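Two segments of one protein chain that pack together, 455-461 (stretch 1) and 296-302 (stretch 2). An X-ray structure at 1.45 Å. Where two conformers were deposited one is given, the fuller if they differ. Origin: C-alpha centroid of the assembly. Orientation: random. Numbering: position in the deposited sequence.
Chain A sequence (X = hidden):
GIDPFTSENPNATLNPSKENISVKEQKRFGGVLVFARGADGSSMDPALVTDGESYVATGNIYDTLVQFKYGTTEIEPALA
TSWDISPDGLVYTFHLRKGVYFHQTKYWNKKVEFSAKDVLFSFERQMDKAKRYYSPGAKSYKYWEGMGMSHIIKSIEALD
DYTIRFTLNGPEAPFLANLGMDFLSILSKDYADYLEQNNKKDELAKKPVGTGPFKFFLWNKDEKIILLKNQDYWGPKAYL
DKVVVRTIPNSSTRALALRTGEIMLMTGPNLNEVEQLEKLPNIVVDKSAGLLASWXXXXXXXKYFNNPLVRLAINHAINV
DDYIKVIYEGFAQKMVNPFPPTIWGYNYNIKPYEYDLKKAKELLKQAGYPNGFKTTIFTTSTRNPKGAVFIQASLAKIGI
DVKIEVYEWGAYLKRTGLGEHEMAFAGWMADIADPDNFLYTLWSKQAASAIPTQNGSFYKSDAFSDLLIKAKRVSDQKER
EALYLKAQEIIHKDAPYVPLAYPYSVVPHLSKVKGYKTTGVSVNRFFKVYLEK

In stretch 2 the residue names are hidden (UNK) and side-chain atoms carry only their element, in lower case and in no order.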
# COMPACT_ATOMS: atom_id res chain seq x y z
N ASN A 455 12.38 1.36 0.36
CA ASN A 455 13.06 2.14 1.38
C ASN A 455 13.66 3.36 0.64
O ASN A 455 14.84 3.41 0.23
CB ASN A 455 14.12 1.29 2.08
CG ASN A 455 14.86 1.98 3.20
OD1 ASN A 455 14.91 3.21 3.26
ND2 ASN A 455 15.46 1.21 4.09
N GLY A 456 12.80 4.36 0.48
CA GLY A 456 13.10 5.51 -0.37
C GLY A 456 14.14 6.43 0.23
O GLY A 456 14.70 7.24 -0.49
N SER A 457 14.44 6.30 1.51
CA SER A 457 15.53 7.05 2.16
C SER A 457 16.87 6.31 2.11
O SER A 457 17.89 6.79 2.57
CB SER A 457 15.18 7.37 3.63
OG SER A 457 14.15 8.33 3.68
N PHE A 458 16.82 5.07 1.63
CA PHE A 458 17.95 4.14 1.70
C PHE A 458 18.54 4.09 3.10
O PHE A 458 19.75 4.16 3.34
CB PHE A 458 19.03 4.50 0.65
CG PHE A 458 18.60 4.22 -0.78
CD1 PHE A 458 17.80 5.07 -1.47
CD2 PHE A 458 18.87 2.99 -1.36
CE1 PHE A 458 17.35 4.80 -2.76
CE2 PHE A 458 18.53 2.77 -2.68
CZ PHE A 458 17.74 3.65 -3.38
N TYR A 459 17.64 4.03 4.09
CA TYR A 459 18.08 4.03 5.46
C TYR A 459 18.70 2.69 5.83
O TYR A 459 18.00 1.68 5.75
CB TYR A 459 16.90 4.35 6.38
CG TYR A 459 17.16 4.42 7.85
CD1 TYR A 459 18.22 5.13 8.39
CD2 TYR A 459 16.35 3.73 8.74
CE1 TYR A 459 18.48 5.15 9.75
CE2 TYR A 459 16.59 3.78 10.09
CZ TYR A 459 17.62 4.52 10.64
OH TYR A 459 17.75 4.51 12.00
N LYS A 460 19.95 2.72 6.25
CA LYS A 460 20.67 1.50 6.60
C LYS A 460 21.27 1.64 7.99
O LYS A 460 22.31 2.25 8.18
CB LYS A 460 21.79 1.29 5.58
CG LYS A 460 21.28 1.04 4.18
CD LYS A 460 22.37 0.82 3.14
CE LYS A 460 23.27 -0.32 3.56
NZ LYS A 460 24.15 -0.45 2.36
N SER A 461 20.57 1.10 8.98
CA SER A 461 21.03 1.11 10.35
C SER A 461 20.95 -0.33 10.84
O SER A 461 19.86 -0.92 10.92
CB SER A 461 20.17 1.98 11.25
OG SER A 461 20.40 1.69 12.63
N UNK A 296 8.54 13.05 3.86
CA UNK A 296 9.49 13.39 2.84
C UNK A 296 10.64 12.39 2.93
O UNK A 296 11.31 12.32 3.99
c UNK A 296 10.83 15.45 2.00
c UNK A 296 9.89 14.83 3.03
c UNK A 296 10.15 15.64 0.64
c UNK A 296 11.34 16.80 2.48
N UNK A 297 10.89 11.58 1.90
CA UNK A 297 12.09 10.75 1.80
C UNK A 297 13.30 11.67 1.59
O UNK A 297 13.16 12.65 0.84
o UNK A 297 11.04 8.83 0.68
c UNK A 297 12.07 9.81 0.57
N UNK A 298 14.40 11.37 2.28
CA UNK A 298 15.70 12.02 2.08
C UNK A 298 16.64 10.89 1.72
O UNK A 298 16.76 9.90 2.44
c UNK A 298 15.05 14.89 3.01
c UNK A 298 16.18 12.66 3.37
c UNK A 298 15.28 13.73 3.99
c UNK A 298 15.76 14.23 5.32
N UNK A 299 17.34 11.03 0.60
CA UNK A 299 18.12 9.91 0.08
C UNK A 299 19.45 9.91 0.79
O UNK A 299 20.37 10.67 0.44
n UNK A 299 18.69 8.42 -3.25
o UNK A 299 19.79 8.09 -1.27
c UNK A 299 18.98 8.72 -1.98
c UNK A 299 18.29 9.97 -1.43
N UNK A 300 19.52 9.13 1.85
CA UNK A 300 20.65 9.12 2.77
C UNK A 300 21.97 8.61 2.14
O UNK A 300 23.00 8.69 2.84
o UNK A 300 20.27 6.99 3.88
c UNK A 300 19.19 8.96 4.83
c UNK A 300 20.41 8.40 4.11
N UNK A 301 21.92 8.11 0.92
CA UNK A 301 23.18 7.71 0.28
C UNK A 301 23.77 8.82 -0.55
O UNK A 301 24.81 8.57 -1.15
o UNK A 301 24.47 4.78 1.40
n UNK A 301 22.59 4.74 2.67
c UNK A 301 22.98 6.44 -0.54
c UNK A 301 22.38 5.33 0.30
c UNK A 301 23.23 4.93 1.51
N UNK A 302 23.07 9.94 -0.68
CA UNK A 302 23.53 11.01 -1.56
C UNK A 302 24.13 12.14 -0.75
O UNK A 302 23.97 12.25 0.45
n UNK A 302 19.72 10.44 -6.52
c UNK A 302 20.82 10.07 -5.61
c UNK A 302 22.39 11.52 -2.44
c UNK A 302 20.99 11.03 -4.47
c UNK A 302 22.05 10.52 -3.52
O HOH W 1 11.39 7.22 2.57
O HOH W 2 21.29 5.34 5.97

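Position 296 carries four side-chain carbons, forked at the second. No nitrogen or oxygen is present. Its CA-to-CB bond points away from stretch 1, and the side chain makes no contact with it. A four-carbon chain forked at its second atom is leucine, so this is Leu296.

Position 297 has one carbon and then one oxygen. Its CB points toward stretch 1 and lies 3.8 Å from O of Gly456. The oxygen is hydrogen-bonded to water 1 at 2.5 Å; the same water donates to OG of Ser457 at 3.2 Å. One carbon bearing one oxygen is serine: Ser297. A CB placed ideally on Gly456 would lie 3.0 Å from OG of Ser297, a clash, so the bare glycine suits this close approach.

Position 298 again shows four carbons forked at the second; its CA-to-CB bond points away from stretch 1. Here the backbone makes the contact. Its N gives a weak hydrogen bond to OG of Ser457 at 3.4 Å. Its O lies 3.1 Å from CA of Ser457, a CA-H...O contact. The fork identifies Leu298, the last residue of the strand.

Position 299 has two carbons, the second carrying one oxygen and one nitrogen. The oxygen lies 3.6 Å from CD1 of Phe458, oblique to the ring. It also accepts a hydrogen bond from the backbone N of position 301 at 3.1 Å. A terminal oxygen and nitrogen on the second carbon make an amide, and the length makes it Asn299. Its ND2 is satisfied elsewhere in the structure.

Position 300 has one carbon carrying one oxygen and one further carbon. The side-chain oxygen of position 300 donates to O of Ser457 at 2.7 Å. The backbone N of position 300 donates to the same O of Ser457 at 2.9 Å. This branching at CB is threonine, Thr300. Its OG1 also accepts from water 2 at 2.9 Å, and that water accepts from N of Lys460 at 3.0 Å.

Position 301 has three carbons, the third carrying one oxygen and one nitrogen. The second carbon lies 3.5 Å from CB of Phe458. With one carbon more than asparagine, the amide belongs to Gln301. Its NE2 donates to O of Phe458 at 3.0 Å.

Position 302 has four carbons in a row ending in nitrogen. The chain is out of reach of stretch 1. This is Lys302. Its backbone N donates a hydrogen bond to O of Asn299 at 3.0 Å, closing the type I turn from Asn299 to Lys302.

The contact joins a strand end and its following turn to a second type I turn, Asn455 to Phe458. Thr300 grips O of Ser457 through both backbone and side chain, and Gln301 holds the next carbonyl, that of Phe458. The Phe458 side chain packs against Asn299 and Gln301. Two waters complete the polar links, one between the serines and one between Thr300 and Lys460.

Stretch 2 296-302: LSLNTQK
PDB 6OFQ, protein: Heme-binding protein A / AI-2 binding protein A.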